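PDB 4GNX: putative uncharacterized protein from Ustilago maydis, which probably serves as the large subunit of replication protein A, binding single-stranded DNA through its OB-fold domains during DNA replication. Local coordinates for residues Thr23-Ile28 with Arg63-Leu68; Gly38-Val43 with Lys53-Asn58; Lys78-Ile83 with Thr98-Thr103. All coordinates share one frame; numbering follows the deposited sequence.

Contact 1 of 3, residues Thr23-Ile28 with Arg63-Leu68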
loop_
_atom_site.group_PDB
_atom_site.type_symbol
_atom_site.label_atom_id
_atom_site.label_comp_id
_atom_site.label_asym_id
_atom_site.label_seq_id
_atom_site.Cartn_x
_atom_site.Cartn_y
_atom_site.Cartn_z
ATOM N N THR C 23 16.894 -23.293 3.560
ATOM C CA THR C 23 15.719 -23.091 4.384
ATOM C C THR C 23 14.440 -23.196 3.575
ATOM O O THR C 23 13.419 -23.601 4.119
ATOM C CB THR C 23 15.738 -21.735 5.049
ATOM O OG1 THR C 23 15.773 -20.741 4.028
ATOM C CG2 THR C 23 16.952 -21.618 5.937
ATOM N N SER C 24 14.476 -22.816 2.295
ATOM C CA SER C 24 13.314 -22.999 1.418
ATOM C C SER C 24 13.707 -23.059 -0.035
ATOM O O SER C 24 14.748 -22.542 -0.439
ATOM C CB SER C 24 12.317 -21.867 1.584
ATOM O OG SER C 24 12.818 -20.711 0.945
ATOM N N LYS C 25 12.835 -23.654 -0.827
ATOM C CA LYS C 25 13.114 -23.938 -2.218
ATOM C C LYS C 25 11.856 -23.683 -3.026
ATOM O O LYS C 25 10.763 -24.070 -2.637
ATOM C CB LYS C 25 13.557 -25.402 -2.355
ATOM C CG LYS C 25 13.840 -25.883 -3.779
ATOM C CD LYS C 25 14.758 -27.113 -3.820
ATOM C CE LYS C 25 13.995 -28.418 -4.015
ATOM N NZ LYS C 25 14.787 -29.480 -4.700
ATOM N N SER C 26 12.003 -23.016 -4.153
ATOM C CA SER C 26 10.857 -22.704 -4.978
ATOM C C SER C 26 10.496 -23.935 -5.783
ATOM O O SER C 26 11.305 -24.851 -5.912
ATOM C CB SER C 26 11.228 -21.600 -5.943
ATOM O OG SER C 26 12.069 -22.134 -6.943
ATOM N N ASP C 27 9.286 -23.955 -6.331
ATOM C CA ASP C 27 8.987 -24.842 -7.448
ATOM C C ASP C 27 9.803 -24.433 -8.675
ATOM O O ASP C 27 10.537 -23.430 -8.661
ATOM C CB ASP C 27 7.493 -24.829 -7.765
ATOM C CG ASP C 27 6.665 -25.511 -6.688
ATOM O OD1 ASP C 27 7.286 -26.053 -5.747
ATOM O OD2 ASP C 27 5.406 -25.511 -6.774
ATOM N N ILE C 28 9.693 -25.220 -9.732
ATOM C CA ILE C 28 10.330 -24.858 -10.978
ATOM C C ILE C 28 9.383 -23.953 -11.761
ATOM O O ILE C 28 8.236 -24.309 -12.028
ATOM C CB ILE C 28 10.759 -26.102 -11.760
ATOM C CG1 ILE C 28 11.908 -26.784 -11.015
ATOM C CG2 ILE C 28 11.172 -25.733 -13.171
ATOM C CD1 ILE C 28 12.168 -28.215 -11.436
ATOM N N ARG C 63 20.769 -29.492 -13.277
ATOM C CA ARG C 63 21.945 -29.842 -12.523
ATOM C C ARG C 63 21.729 -29.817 -11.011
ATOM O O ARG C 63 22.207 -30.704 -10.305
ATOM C CB ARG C 63 23.110 -28.938 -12.926
ATOM C CG ARG C 63 23.576 -29.180 -14.348
ATOM C CD ARG C 63 24.779 -28.344 -14.742
ATOM N NE ARG C 63 25.943 -28.563 -13.884
ATOM C CZ ARG C 63 26.622 -27.592 -13.269
ATOM N NH1 ARG C 63 26.268 -26.317 -13.424
ATOM N NH2 ARG C 63 27.673 -27.890 -12.507
ATOM N N PHE C 64 21.003 -28.825 -10.506
ATOM C CA PHE C 64 20.962 -28.622 -9.058
ATOM C C PHE C 64 19.622 -28.773 -8.353
ATOM O O PHE C 64 19.596 -28.991 -7.136
ATOM C CB PHE C 64 21.599 -27.286 -8.704
ATOM C CG PHE C 64 22.973 -27.120 -9.275
ATOM C CD1 PHE C 64 23.984 -28.030 -8.974
ATOM C CD2 PHE C 64 23.262 -26.069 -10.125
ATOM C CE1 PHE C 64 25.257 -27.884 -9.507
ATOM C CE2 PHE C 64 24.534 -25.917 -10.650
ATOM C CZ PHE C 64 25.531 -26.824 -10.342
ATOM N N TYR C 65 18.519 -28.662 -9.094
ATOM C CA TYR C 65 17.211 -28.763 -8.460
ATOM C C TYR C 65 17.090 -30.078 -7.696
ATOM O O TYR C 65 16.738 -30.063 -6.513
ATOM C CB TYR C 65 16.039 -28.589 -9.430
ATOM C CG TYR C 65 14.710 -28.564 -8.703
ATOM C CD1 TYR C 65 14.230 -27.379 -8.135
ATOM C CD2 TYR C 65 13.950 -29.723 -8.544
ATOM C CE1 TYR C 65 13.019 -27.344 -7.453
ATOM C CE2 TYR C 65 12.743 -29.699 -7.859
ATOM C CZ TYR C 65 12.282 -28.510 -7.316
ATOM O OH TYR C 65 11.085 -28.474 -6.635
ATOM N N PRO C 66 17.403 -31.213 -8.358
ATOM C CA PRO C 66 17.325 -32.483 -7.638
ATOM C C PRO C 66 18.287 -32.495 -6.461
ATOM O O PRO C 66 17.957 -33.009 -5.402
ATOM C CB PRO C 66 17.766 -33.506 -8.686
ATOM C CG PRO C 66 17.507 -32.851 -9.996
ATOM C CD PRO C 66 17.829 -31.411 -9.756
ATOM N N LEU C 67 19.445 -31.881 -6.646
ATOM C CA LEU C 67 20.538 -31.938 -5.683
ATOM C C LEU C 67 20.298 -31.221 -4.352
ATOM O O LEU C 67 20.867 -31.600 -3.333
ATOM C CB LEU C 67 21.813 -31.401 -6.347
ATOM C CG LEU C 67 23.162 -31.411 -5.629
ATOM C CD1 LEU C 67 23.511 -32.790 -5.079
ATOM C CD2 LEU C 67 24.238 -30.930 -6.586
ATOM N N LEU C 68 19.474 -30.180 -4.354
ATOM C CA LEU C 68 19.323 -29.360 -3.151
ATOM C C LEU C 68 17.996 -29.626 -2.456
ATOM O O LEU C 68 16.938 -29.526 -3.073
ATOM C CB LEU C 68 19.462 -27.874 -3.490
ATOM C CG LEU C 68 20.805 -27.329 -3.986
ATOM C CD1 LEU C 68 20.590 -25.983 -4.665
ATOM C CD2 LEU C 68 21.808 -27.204 -2.847
#

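Contact 2 of 3, residues Gly38-Val43 with Lys53-Asn58. With nucleotides of chain G.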
loop_
_atom_site.group_PDB
_atom_site.type_symbol
_atom_site.label_atom_id
_atom_site.label_comp_id
_atom_site.label_asym_id
_atom_site.label_seq_id
_atom_site.Cartn_x
_atom_site.Cartn_y
_atom_site.Cartn_z
ATOM N N GLY C 38 11.711 -19.838 -20.753
ATOM C CA GLY C 38 12.613 -20.805 -20.127
ATOM C C GLY C 38 12.200 -21.279 -18.757
ATOM O O GLY C 38 11.013 -21.285 -18.423
ATOM N N LYS C 39 13.190 -21.669 -17.957
ATOM C CA LYS C 39 12.922 -22.171 -16.609
ATOM C C LYS C 39 13.928 -21.746 -15.538
ATOM O O LYS C 39 15.078 -21.414 -15.828
ATOM C CB LYS C 39 12.756 -23.695 -16.607
ATOM C CG LYS C 39 13.990 -24.489 -17.003
ATOM C CD LYS C 39 13.736 -25.973 -16.795
ATOM C CE LYS C 39 14.753 -26.836 -17.522
ATOM N NZ LYS C 39 14.697 -28.236 -17.013
ATOM N N LEU C 40 13.473 -21.775 -14.293
ATOM C CA LEU C 40 14.303 -21.392 -13.170
ATOM C C LEU C 40 13.756 -21.888 -11.845
ATOM O O LEU C 40 12.616 -22.344 -11.747
ATOM C CB LEU C 40 14.436 -19.878 -13.106
ATOM C CG LEU C 40 13.206 -19.081 -12.680
ATOM C CD1 LEU C 40 13.126 -18.932 -11.171
ATOM C CD2 LEU C 40 13.262 -17.709 -13.332
ATOM N N PHE C 41 14.580 -21.789 -10.819
ATOM C CA PHE C 41 14.125 -22.086 -9.487
ATOM C C PHE C 41 15.030 -21.320 -8.556
ATOM O O PHE C 41 16.052 -20.763 -8.974
ATOM C CB PHE C 41 14.211 -23.585 -9.190
ATOM C CG PHE C 41 15.556 -24.018 -8.704
ATOM C CD1 PHE C 41 15.747 -24.367 -7.370
ATOM C CD2 PHE C 41 16.653 -24.045 -9.564
ATOM C CE1 PHE C 41 17.005 -24.753 -6.909
ATOM C CE2 PHE C 41 17.905 -24.443 -9.106
ATOM C CZ PHE C 41 18.083 -24.794 -7.780
ATOM N N SER C 42 14.667 -21.297 -7.291
ATOM C CA SER C 42 15.491 -20.623 -6.338
ATOM C C SER C 42 15.409 -21.262 -4.988
ATOM O O SER C 42 14.473 -21.975 -4.653
ATOM C CB SER C 42 15.093 -19.159 -6.224
ATOM O OG SER C 42 13.819 -19.053 -5.627
ATOM N N VAL C 43 16.413 -20.955 -4.198
ATOM C CA VAL C 43 16.587 -21.533 -2.902
ATOM C C VAL C 43 16.991 -20.408 -1.963
ATOM O O VAL C 43 17.665 -19.448 -2.382
ATOM C CB VAL C 43 17.704 -22.582 -3.004
ATOM C CG1 VAL C 43 18.776 -22.385 -1.939
ATOM C CG2 VAL C 43 17.125 -23.989 -3.005
ATOM N N LYS C 53 19.623 -15.433 -1.056
ATOM C CA LYS C 53 18.924 -16.126 -2.121
ATOM C C LYS C 53 19.868 -16.580 -3.230
ATOM O O LYS C 53 20.738 -15.825 -3.688
ATOM C CB LYS C 53 17.884 -15.208 -2.728
ATOM C CG LYS C 53 16.961 -15.915 -3.686
ATOM C CD LYS C 53 15.951 -14.961 -4.295
ATOM C CE LYS C 53 15.133 -15.688 -5.347
ATOM N NZ LYS C 53 13.904 -14.949 -5.720
ATOM N N ALA C 54 19.669 -17.812 -3.682
ATOM C CA ALA C 54 20.350 -18.295 -4.860
ATOM C C ALA C 54 19.347 -18.808 -5.902
ATOM O O ALA C 54 18.324 -19.405 -5.553
ATOM C CB ALA C 54 21.312 -19.374 -4.463
ATOM N N THR C 55 19.647 -18.578 -7.176
ATOM C CA THR C 55 18.744 -18.951 -8.257
ATOM C C THR C 55 19.489 -19.688 -9.363
ATOM O O THR C 55 20.632 -19.352 -9.714
ATOM C CB THR C 55 18.102 -17.704 -8.897
ATOM O OG1 THR C 55 17.371 -16.971 -7.909
ATOM C CG2 THR C 55 17.169 -18.090 -10.031
ATOM N N GLY C 56 18.824 -20.682 -9.935
ATOM C CA GLY C 56 19.367 -21.357 -11.087
ATOM C C GLY C 56 18.448 -21.170 -12.264
ATOM O O GLY C 56 17.229 -21.259 -12.103
ATOM N N PHE C 57 19.034 -20.913 -13.435
ATOM C CA PHE C 57 18.292 -20.768 -14.675
ATOM C C PHE C 57 18.569 -21.914 -15.651
ATOM O O PHE C 57 19.663 -22.482 -15.668
ATOM C CB PHE C 57 18.648 -19.452 -15.341
ATOM C CG PHE C 57 18.119 -18.240 -14.636
ATOM C CD1 PHE C 57 16.848 -17.746 -14.927
ATOM C CD2 PHE C 57 18.903 -17.560 -13.708
ATOM C CE1 PHE C 57 16.358 -16.611 -14.296
ATOM C CE2 PHE C 57 18.415 -16.425 -13.071
ATOM C CZ PHE C 57 17.141 -15.950 -13.370
ATOM N N ASN C 58 17.557 -22.239 -16.458
ATOM C CA ASN C 58 17.622 -23.279 -17.489
ATOM C C ASN C 58 18.422 -24.541 -17.140
ATOM O O ASN C 58 17.931 -25.394 -16.399
ATOM C CB ASN C 58 18.053 -22.656 -18.810
ATOM C CG ASN C 58 17.298 -21.373 -19.094
ATOM O OD1 ASN C 58 16.070 -21.309 -18.950
ATOM N ND2 ASN C 58 18.032 -20.331 -19.466
ATOM P P DT G 2 18.325 -9.100 -17.291
ATOM O OP1 DT G 2 17.891 -7.840 -17.946
ATOM O OP2 DT G 2 18.326 -9.188 -15.807
ATOM O "O5'" DT G 2 17.411 -10.261 -17.893
ATOM C "C5'" DT G 2 16.875 -11.302 -17.054
ATOM C "C4'" DT G 2 15.926 -12.172 -17.845
ATOM O "O4'" DT G 2 16.661 -13.205 -18.541
ATOM C "C3'" DT G 2 14.879 -12.894 -17.003
ATOM O "O3'" DT G 2 13.650 -12.966 -17.725
ATOM C "C2'" DT G 2 15.484 -14.267 -16.780
ATOM C "C1'" DT G 2 16.360 -14.490 -18.007
ATOM N N1 DT G 2 17.637 -15.172 -17.714
ATOM C C2 DT G 2 17.949 -16.315 -18.417
ATOM O O2 DT G 2 17.222 -16.789 -19.276
ATOM N N3 DT G 2 19.152 -16.885 -18.075
ATOM C C4 DT G 2 20.049 -16.441 -17.122
ATOM O O4 DT G 2 21.093 -17.059 -16.928
ATOM C C5 DT G 2 19.653 -15.237 -16.419
ATOM C C7 DT G 2 20.560 -14.677 -15.370
ATOM C C6 DT G 2 18.481 -14.676 -16.744
ATOM P P DT G 3 12.367 -12.168 -17.203
ATOM O OP1 DT G 3 11.482 -12.018 -18.386
ATOM O OP2 DT G 3 12.747 -10.976 -16.409
ATOM O "O5'" DT G 3 11.678 -13.219 -16.226
ATOM C "C5'" DT G 3 10.817 -14.233 -16.769
ATOM C "C4'" DT G 3 9.936 -14.796 -15.682
ATOM O "O4'" DT G 3 10.761 -15.148 -14.549
ATOM C "C3'" DT G 3 8.874 -13.832 -15.152
ATOM O "O3'" DT G 3 7.638 -14.544 -15.024
ATOM C "C2'" DT G 3 9.420 -13.404 -13.801
ATOM C "C1'" DT G 3 10.163 -14.649 -13.370
ATOM N N1 DT G 3 11.231 -14.438 -12.374
ATOM C C2 DT G 3 10.986 -14.835 -11.077
ATOM O O2 DT G 3 9.928 -15.326 -10.718
ATOM N N3 DT G 3 12.028 -14.619 -10.208
ATOM C C4 DT G 3 13.263 -14.071 -10.502
ATOM O O4 DT G 3 14.104 -13.950 -9.615
ATOM C C5 DT G 3 13.454 -13.686 -11.887
ATOM C C7 DT G 3 14.759 -13.083 -12.304
ATOM C C6 DT G 3 12.442 -13.889 -12.740
#

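Contact 3 of 3, residues Lys78-Ile83 with Thr98-Thr103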
loop_
_atom_site.group_PDB
_atom_site.type_symbol
_atom_site.label_atom_id
_atom_site.label_comp_id
_atom_site.label_asym_id
_atom_site.label_seq_id
_atom_site.Cartn_x
_atom_site.Cartn_y
_atom_site.Cartn_z
ATOM N N LYS C 78 31.769 -21.153 -6.355
ATOM C CA LYS C 78 32.024 -20.717 -7.734
ATOM C C LYS C 78 30.740 -20.410 -8.502
ATOM O O LYS C 78 30.432 -21.037 -9.525
ATOM C CB LYS C 78 32.922 -21.718 -8.477
ATOM C CG LYS C 78 34.117 -21.060 -9.135
ATOM C CD LYS C 78 35.379 -21.893 -8.935
ATOM C CE LYS C 78 36.629 -21.210 -9.502
ATOM N NZ LYS C 78 36.883 -19.880 -8.871
ATOM N N ALA C 79 30.020 -19.424 -7.965
ATOM C CA ALA C 79 28.764 -18.887 -8.488
ATOM C C ALA C 79 28.819 -17.347 -8.483
ATOM O O ALA C 79 29.620 -16.756 -7.762
ATOM C CB ALA C 79 27.619 -19.371 -7.625
ATOM N N ARG C 80 27.972 -16.698 -9.280
ATOM C CA ARG C 80 27.986 -15.234 -9.375
ATOM C C ARG C 80 27.222 -14.594 -8.225
ATOM O O ARG C 80 26.183 -15.088 -7.798
ATOM C CB ARG C 80 27.440 -14.732 -10.728
ATOM C CG ARG C 80 27.945 -15.525 -11.929
ATOM C CD ARG C 80 28.249 -14.734 -13.213
ATOM N NE ARG C 80 28.723 -15.670 -14.251
ATOM C CZ ARG C 80 29.042 -15.360 -15.507
ATOM N NH1 ARG C 80 28.955 -14.108 -15.951
ATOM N NH2 ARG C 80 29.448 -16.324 -16.333
ATOM N N VAL C 81 27.773 -13.500 -7.711
ATOM C CA VAL C 81 27.064 -12.655 -6.768
ATOM C C VAL C 81 26.482 -11.500 -7.554
ATOM O O VAL C 81 27.213 -10.747 -8.212
ATOM C CB VAL C 81 27.981 -12.057 -5.701
ATOM C CG1 VAL C 81 27.153 -11.235 -4.737
ATOM C CG2 VAL C 81 28.752 -13.139 -4.976
ATOM N N ASN C 82 25.166 -11.375 -7.452
ATOM C CA ASN C 82 24.395 -10.410 -8.200
ATOM C C ASN C 82 23.658 -9.465 -7.310
ATOM O O ASN C 82 23.483 -9.748 -6.136
ATOM C CB ASN C 82 23.358 -11.145 -9.019
ATOM C CG ASN C 82 23.883 -11.539 -10.360
ATOM O OD1 ASN C 82 24.679 -10.810 -10.970
ATOM N ND2 ASN C 82 23.445 -12.693 -10.843
ATOM N N ILE C 83 23.221 -8.348 -7.885
ATOM C CA ILE C 83 22.318 -7.425 -7.224
ATOM C C ILE C 83 20.987 -8.113 -6.972
ATOM O O ILE C 83 20.429 -8.712 -7.876
ATOM C CB ILE C 83 22.044 -6.214 -8.117
ATOM C CG1 ILE C 83 23.354 -5.648 -8.691
ATOM C CG2 ILE C 83 21.221 -5.165 -7.377
ATOM C CD1 ILE C 83 24.347 -5.146 -7.663
ATOM N N THR C 98 23.638 -16.358 -8.299
ATOM C CA THR C 98 23.136 -17.078 -9.469
ATOM C C THR C 98 24.076 -18.232 -9.799
ATOM O O THR C 98 25.282 -18.048 -9.936
ATOM C CB THR C 98 22.983 -16.185 -10.719
ATOM O OG1 THR C 98 22.558 -14.877 -10.338
ATOM C CG2 THR C 98 21.953 -16.759 -11.664
ATOM N N PHE C 99 23.509 -19.425 -9.914
ATOM C CA PHE C 99 24.277 -20.590 -10.270
ATOM C C PHE C 99 24.647 -20.544 -11.743
ATOM O O PHE C 99 23.785 -20.450 -12.623
ATOM C CB PHE C 99 23.492 -21.862 -9.980
ATOM C CG PHE C 99 23.102 -22.025 -8.546
ATOM C CD1 PHE C 99 23.952 -21.614 -7.517
ATOM C CD2 PHE C 99 21.895 -22.641 -8.217
ATOM C CE1 PHE C 99 23.594 -21.785 -6.184
ATOM C CE2 PHE C 99 21.530 -22.814 -6.888
ATOM C CZ PHE C 99 22.384 -22.389 -5.871
ATOM N N GLU C 100 25.950 -20.594 -11.985
ATOM C CA GLU C 100 26.502 -20.764 -13.322
ATOM C C GLU C 100 26.893 -22.239 -13.523
ATOM O O GLU C 100 26.795 -23.050 -12.595
ATOM C CB GLU C 100 27.693 -19.813 -13.537
ATOM C CG GLU C 100 28.700 -19.793 -12.388
ATOM C CD GLU C 100 29.791 -18.736 -12.538
ATOM O OE1 GLU C 100 30.051 -18.276 -13.679
ATOM O OE2 GLU C 100 30.401 -18.369 -11.505
ATOM N N ASN C 101 27.321 -22.590 -14.731
ATOM C CA ASN C 101 27.703 -23.968 -15.010
ATOM C C ASN C 101 28.932 -24.470 -14.252
ATOM O O ASN C 101 29.032 -25.657 -13.961
ATOM C CB ASN C 101 27.821 -24.216 -16.511
ATOM C CG ASN C 101 26.477 -24.492 -17.150
ATOM O OD1 ASN C 101 26.337 -24.427 -18.368
ATOM N ND2 ASN C 101 25.473 -24.803 -16.324
ATOM N N SER C 102 29.839 -23.562 -13.903
ATOM C CA SER C 102 31.008 -23.910 -13.096
ATOM C C SER C 102 30.687 -24.198 -11.612
ATOM O O SER C 102 31.585 -24.528 -10.830
ATOM C CB SER C 102 32.043 -22.787 -13.177
ATOM O OG SER C 102 31.859 -21.852 -12.123
ATOM N N THR C 103 29.420 -24.060 -11.228
ATOM C CA THR C 103 29.043 -24.084 -9.819
ATOM C C THR C 103 29.186 -25.475 -9.185
ATOM O O THR C 103 28.690 -26.472 -9.711
ATOM C CB THR C 103 27.633 -23.484 -9.596
ATOM O OG1 THR C 103 27.675 -22.079 -9.851
ATOM C CG2 THR C 103 27.150 -23.681 -8.165
#

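Contact 1 of 3, residues Thr23-Ile28 with Arg63-Leu68
K25 leaves strand 17-30 of an OB-fold domain and reaches across to residues 63-68 at the far end of helix 59-64, the helix between the third and fourth strands of the barrel. Its CB points toward 63-68, and with CG anti to the backbone N (chi1 178°) the chain sets off obliquely across the ring of Y65. CG passes CE1 of that ring at 4.0 Å. CD comes next, 3.3 Å from the carbonyl O of L68. Here the chain bends (chi3 100°) and carries CE over the face of Y65 in a CH-pi contact. NZ finishes almost exactly above the ring, 3.7 Å from the Y65 centroid and 8° off the normal, a clear cation-pi arrangement.

The same NZ gives two hydrogen bonds, which pin it in place. The bond to L68 O (2.7 Å) runs nearly along the C=O axis, whereas NZ meets Y65 O (2.7 Å) from above the carbonyl plane. Y65 therefore receives the ammonium twice, by its ring and by its own backbone.

The opposite face of the ring belongs to I28, whose CD1 sits over the centre, 3.7 Å from the Y65 centroid. At the edge, in the ring plane, S26 O approaches CE1 of Y65 to 3.4 Å. F41 of the neighbouring strand 39-46 adds an edge-to-face contact, so the aromatic ring is fixed on several sides.

Two carbonyl oxygens and the electron-rich face of a tyrosine all place negative potential around NZ, and E70 lies alongside the lysine side chain. Such surroundings should favour the charged form of K25, tying strand 17-30 to segment 63-68 by electrostatics as well as packing.

Contact 2 of 3, residues Gly38-Val43 with Lys53-Asn58
Strands 39-46 and 51-57 form an antiparallel hairpin of the OB barrel, and its regular middle is the tight part. F41 and G56 exchange both backbone bonds, F41 N to G56 O at 3.0 Å and G56 N to F41 O at 2.9 Å. V43 and A54 repeat the pattern, with V43 N to A54 O at 2.8 Å. On the face carrying F41, V43 and A54 the F41 ring lies across G56, its CE2 3.9 Å from G56 CA.

Toward G38 and N58 the pairing is partly exposed and irregular but bonded: N58 N donates to K39 O (2.7 Å), and its side-chain OD1 accepts a nearly straight bond from K39 N (3.1 Å, 174°). K39 itself sends its amine to D62.

The other face, with L40, S42, T55 and F57, meets the DNA. L40 and F57 lie side by side, L40 CD2 touching F57 CE1 at 3.4 Å. The base of DT2 of chain G covers one face of the F57 ring, with its C5 3.6 Å above the plane, while C7 of DT3 of chain G meets the ring edge. Flat, apolar contact of this kind suggests that F57 grips bases with little regard to sequence.

Contact 3 of 3, residues Lys78-Ile83 with Thr98-Thr103
R80 and E100 are brought together by contrasting torsions: R80 CG stands anti to its carbonyl carbon (chi1 -43°) and the chain then bends at chi2, whereas E100 CG takes the crowded position between N and C (chi1 47°) and runs out straight. They join the base of the beta hairpin of strands 80-83 and 95-99, whose connecting loop is the L45 loop of the OB fold. The two side chains cross at about a right angle, with guanidinium and carboxylate planes 61° apart. R80 NE makes the salt bridge to E100 OE1 at 3.0 Å, meeting that oxygen from above the carboxylate plane, while OE1 itself lies near the plane of the guanidinium. NH2 of R80 adds a weak bond to the same OE1 at 3.3 Å. NH1 has a long, weak ion pair with a DNA phosphate, so this arginine probably adds some positive charge beside the nucleic acid.

Behind the salt bridge the backbones pair at R80 and T98. R80 N donates to T98 O at 3.1 Å, and T98 N returns a bond to R80 O at 2.9 Å. Beyond this pair, E100 to T103 form a type I turn, closed by T103 N to E100 O at 3.1 Å. The turn presents S102 OG to K78 O in a weak hydrogen bond of 3.1 Å. R63, from helix 59-64, takes T103 O. A79 works on the buried side, its CB lying at the edge of the F99 ring, 4.3 Å from CD1 of F99.

Further along the hairpin, N82 and T98 cross obliquely, and N82 ND2 donates to T98 OG1 at a modelled 2.4 Å, with OG1 close to the plane of the amide.

All three contacts belong to one OB-fold domain and reach the same sheet. Contact 2 is the most buried and relies on backbone pairing; contacts 1 and 3 are partly buried and lean more on side chains. Contact 1 holds a lysine by carbonyls and an aromatic face, while contact 3 sets an arginine against a carboxylate at the more exposed hairpin. Strands 17-30 and 39-46 join contacts 1 and 2, S26 N reaching S42 O. On the far side of the 51-57 strand, F99 N reaches T55 O and joins contacts 2 and 3. Segment 63-68 also touches segment 98-103, tying contact 1 to contact 3.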